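Local coordinates for microcin B17-processing protein McbC (Escherichia coli str. K-12 substr. MG1655, PDB 6GRH) that helps convert the inactive microcin B17 precursor peptide into the active antibiotic, as an FMN-containing oxidoreductase of the nitroreductase family, at residues Phe132-Thr140 against Thr167-Ser175. Residues are numbered along the deposited sequence; the frame is centred on the assembly and turned at random. Where two conformers were deposited one is given.
Sequences FLCRLSENT and TQSLYRSLS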
loop_
_atom_site.group_PDB
_atom_site.type_symbol
_atom_site.label_atom_id
_atom_site.label_comp_id
_atom_site.label_asym_id
_atom_site.label_seq_id
_atom_site.Cartn_x
_atom_site.Cartn_y
_atom_site.Cartn_z
ATOM N N PHE D 132 -10.335 10.675 -25.831
ATOM C CA PHE D 132 -9.422 11.091 -26.867
ATOM C C PHE D 132 -9.651 10.230 -28.113
ATOM O O PHE D 132 -9.977 9.048 -28.011
ATOM C CB PHE D 132 -7.991 10.968 -26.373
ATOM C CG PHE D 132 -7.601 12.008 -25.346
ATOM C CD1 PHE D 132 -7.880 11.816 -24.008
ATOM C CD2 PHE D 132 -6.946 13.179 -25.728
ATOM C CE1 PHE D 132 -7.497 12.763 -23.050
ATOM C CE2 PHE D 132 -6.566 14.135 -24.785
ATOM C CZ PHE D 132 -6.866 13.940 -23.446
ATOM N N LEU D 133 -9.511 10.854 -29.272
ATOM C CA LEU D 133 -9.735 10.215 -30.556
ATOM C C LEU D 133 -8.374 10.063 -31.213
ATOM O O LEU D 133 -7.644 11.049 -31.331
ATOM C CB LEU D 133 -10.632 11.082 -31.420
ATOM C CG LEU D 133 -10.722 10.757 -32.921
ATOM C CD1 LEU D 133 -11.311 9.373 -33.131
ATOM C CD2 LEU D 133 -11.568 11.827 -33.583
ATOM N N CYS D 134 -8.036 8.836 -31.611
ATOM C CA CYS D 134 -6.757 8.545 -32.267
ATOM C C CYS D 134 -6.999 8.052 -33.682
ATOM O O CYS D 134 -7.676 7.042 -33.873
ATOM C CB CYS D 134 -5.971 7.497 -31.458
ATOM S SG CYS D 134 -5.379 8.116 -29.860
ATOM N N ARG D 135 -6.453 8.767 -34.673
ATOM C CA ARG D 135 -6.596 8.402 -36.084
ATOM C C ARG D 135 -5.469 7.423 -36.438
ATOM O O ARG D 135 -4.305 7.743 -36.241
ATOM C CB ARG D 135 -6.524 9.655 -36.957
ATOM C CG ARG D 135 -6.525 9.394 -38.447
ATOM C CD ARG D 135 -6.743 10.691 -39.219
ATOM N NE ARG D 135 -6.608 10.492 -40.651
ATOM C CZ ARG D 135 -5.452 10.480 -41.329
ATOM N NH1 ARG D 135 -4.275 10.656 -40.723
ATOM N NH2 ARG D 135 -5.481 10.284 -42.637
ATOM N N LEU D 136 -5.822 6.249 -36.953
ATOM C CA LEU D 136 -4.881 5.116 -37.069
ATOM C C LEU D 136 -4.604 4.606 -38.467
ATOM O O LEU D 136 -3.754 3.717 -38.624
ATOM C CB LEU D 136 -5.388 3.925 -36.259
ATOM C CG LEU D 136 -5.583 4.151 -34.765
ATOM C CD1 LEU D 136 -6.079 2.872 -34.130
ATOM C CD2 LEU D 136 -4.278 4.597 -34.147
ATOM N N SER D 137 -5.324 5.119 -39.461
ATOM C CA SER D 137 -5.118 4.724 -40.854
ATOM C C SER D 137 -5.133 5.963 -41.725
ATOM O O SER D 137 -5.926 6.877 -41.487
ATOM C CB SER D 137 -6.246 3.795 -41.295
ATOM O OG SER D 137 -6.299 3.667 -42.710
ATOM N N GLU D 138 -4.298 5.969 -42.771
ATOM C CA GLU D 138 -4.380 7.017 -43.782
ATOM C C GLU D 138 -5.647 6.908 -44.637
ATOM O O GLU D 138 -5.951 7.833 -45.373
ATOM C CB GLU D 138 -3.115 7.062 -44.659
ATOM C CG GLU D 138 -1.829 7.358 -43.869
ATOM C CD GLU D 138 -1.860 8.644 -43.016
ATOM O OE1 GLU D 138 -2.440 9.686 -43.443
ATOM O OE2 GLU D 138 -1.272 8.616 -41.908
ATOM N N ASN D 139 -6.377 5.793 -44.527
ATOM C CA ASN D 139 -7.715 5.676 -45.117
ATOM C C ASN D 139 -8.838 6.242 -44.243
ATOM O O ASN D 139 -10.014 6.094 -44.563
ATOM C CB ASN D 139 -8.024 4.219 -45.503
ATOM C CG ASN D 139 -7.704 3.918 -46.943
ATOM O OD1 ASN D 139 -7.994 4.716 -47.839
ATOM N ND2 ASN D 139 -7.146 2.742 -47.185
ATOM N N THR D 140 -8.481 6.884 -43.139
ATOM C CA THR D 140 -9.439 7.623 -42.346
ATOM C C THR D 140 -9.327 9.099 -42.751
ATOM O O THR D 140 -8.221 9.651 -42.801
ATOM C CB THR D 140 -9.152 7.435 -40.856
ATOM O OG1 THR D 140 -9.176 6.033 -40.542
ATOM C CG2 THR D 140 -10.197 8.188 -39.997
ATOM N N THR D 167 0.450 8.288 -37.797
ATOM C CA THR D 167 -0.530 7.236 -37.595
ATOM C C THR D 167 0.110 5.896 -37.162
ATOM O O THR D 167 -0.462 5.158 -36.353
ATOM C CB THR D 167 -1.370 7.093 -38.879
ATOM O OG1 THR D 167 -2.760 7.050 -38.543
ATOM C CG2 THR D 167 -0.960 5.871 -39.700
ATOM N N GLN D 168 1.310 5.612 -37.673
ATOM C CA GLN D 168 2.069 4.382 -37.307
ATOM C C GLN D 168 2.539 4.336 -35.842
ATOM O O GLN D 168 2.444 3.291 -35.191
ATOM C CB GLN D 168 3.263 4.188 -38.234
ATOM C CG GLN D 168 2.873 3.981 -39.703
ATOM C CD GLN D 168 2.774 5.272 -40.535
ATOM O OE1 GLN D 168 2.871 6.403 -40.019
ATOM N NE2 GLN D 168 2.578 5.101 -41.839
ATOM N N SER D 169 3.028 5.462 -35.318
ATOM C CA SER D 169 3.421 5.551 -33.894
ATOM C C SER D 169 2.244 5.330 -32.957
ATOM O O SER D 169 2.372 4.647 -31.943
ATOM C CB SER D 169 4.021 6.917 -33.556
ATOM O OG SER D 169 5.161 7.178 -34.340
ATOM N N LEU D 170 1.106 5.942 -33.282
ATOM C CA LEU D 170 -0.092 5.777 -32.485
ATOM C C LEU D 170 -0.561 4.360 -32.482
ATOM O O LEU D 170 -0.938 3.855 -31.444
ATOM C CB LEU D 170 -1.266 6.620 -32.994
ATOM C CG LEU D 170 -1.431 8.019 -32.463
ATOM C CD1 LEU D 170 -2.551 8.699 -33.236
ATOM C CD2 LEU D 170 -1.706 8.004 -30.962
ATOM N N TYR D 171 -0.619 3.763 -33.673
ATOM C CA TYR D 171 -1.017 2.368 -33.830
ATOM C C TYR D 171 -0.111 1.434 -33.015
ATOM O O TYR D 171 -0.597 0.567 -32.292
ATOM C CB TYR D 171 -0.997 1.949 -35.302
ATOM C CG TYR D 171 -1.298 0.489 -35.498
ATOM C CD1 TYR D 171 -0.272 -0.442 -35.646
ATOM C CD2 TYR D 171 -2.608 0.024 -35.482
ATOM C CE1 TYR D 171 -0.548 -1.793 -35.807
ATOM C CE2 TYR D 171 -2.886 -1.327 -35.658
ATOM C CZ TYR D 171 -1.855 -2.222 -35.821
ATOM O OH TYR D 171 -2.139 -3.560 -35.953
ATOM N N ARG D 172 1.195 1.628 -33.136
ATOM C CA ARG D 172 2.160 0.813 -32.400
ATOM C C ARG D 172 1.881 0.890 -30.891
ATOM O O ARG D 172 1.753 -0.144 -30.227
ATOM C CB ARG D 172 3.593 1.247 -32.734
ATOM C CG ARG D 172 4.667 0.459 -32.016
ATOM C CD ARG D 172 6.066 0.889 -32.426
ATOM N NE ARG D 172 6.993 0.643 -31.317
ATOM C CZ ARG D 172 7.602 -0.520 -31.053
ATOM N NH1 ARG D 172 7.435 -1.597 -31.837
ATOM N NH2 ARG D 172 8.406 -0.594 -29.988
ATOM N N SER D 173 1.733 2.107 -30.371
ATOM C CA SER D 173 1.495 2.289 -28.923
ATOM C C SER D 173 0.175 1.672 -28.428
ATOM O O SER D 173 0.119 1.044 -27.353
ATOM C CB SER D 173 1.608 3.769 -28.530
ATOM O OG SER D 173 0.427 4.509 -28.839
ATOM N N LEU D 174 -0.887 1.817 -29.206
ATOM C CA LEU D 174 -2.216 1.333 -28.758
ATOM C C LEU D 174 -2.430 -0.178 -28.872
ATOM O O LEU D 174 -3.211 -0.740 -28.143
ATOM C CB LEU D 174 -3.309 2.042 -29.549
ATOM C CG LEU D 174 -3.471 3.544 -29.321
ATOM C CD1 LEU D 174 -4.499 4.098 -30.281
ATOM C CD2 LEU D 174 -3.938 3.793 -27.919
ATOM N N SER D 175 -1.758 -0.821 -29.809
ATOM C CA SER D 175 -2.061 -2.210 -30.177
ATOM C C SER D 175 -1.237 -3.219 -29.392
ATOM O O SER D 175 -1.488 -4.424 -29.481
ATOM C CB SER D 175 -1.839 -2.413 -31.675
ATOM O OG SER D 175 -0.493 -2.149 -32.026
HETATM O O HOH W 1 0.651 9.768 -40.345
#
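Leu136 turns its CG anti to its carbonyl carbon (chi1 -59°), and chi2 of -180° stretches the chain out to CD1, leaving CD2 as the branch that meets helix 167-175. Branched leucine suits the place: this single methyl lies 3.8 Å from Leu170 CB and also touches Tyr171 and Leu174, with the Leu136 and Leu170 side chains crossing at about a right angle. Cys134 has the same kind of first torsion. Its SG comes 3.8 Å from Leu170 CD2 while its CB packs on Leu174; cysteine is slim enough to sit against these leucines, one turn apart. At the N-terminal end of the helix the contact turns polar. In the conformer described, one of two, Thr167 OG1 donates to Arg135 O (2.9 Å) from above the carbonyl plane. A short hydroxyl side chain suits this spot, because Thr167 CA lies only 4.9 Å from Leu136 CA. Glu138, kinked at chi2 (-55°), lays OE2 alongside Thr167 CB and CG2, the two side chains running opposite ways, and a water bridges OE2 to Thr167 N. Its OE1 forms a salt bridge with Arg135 NH2 at 3.2 Å. Long enough to span the type I turn Ser137-Thr140, Arg135 also donates from NE and NH2 to Thr140 O, both at 2.8 Å; that oxygen lies close to the guanidinium plane, which probably holds the group's rotation. NH1 also hydrogen-bonds Asn148 OD1. Leu174, its side chain about 11 Å from a bound FMN, continues onto Val259 and Phe261 of strand 254-263. The arrangement is helix-on-sheet packing against the antiparallel sheet of the FMN-dependent nitroreductase fold.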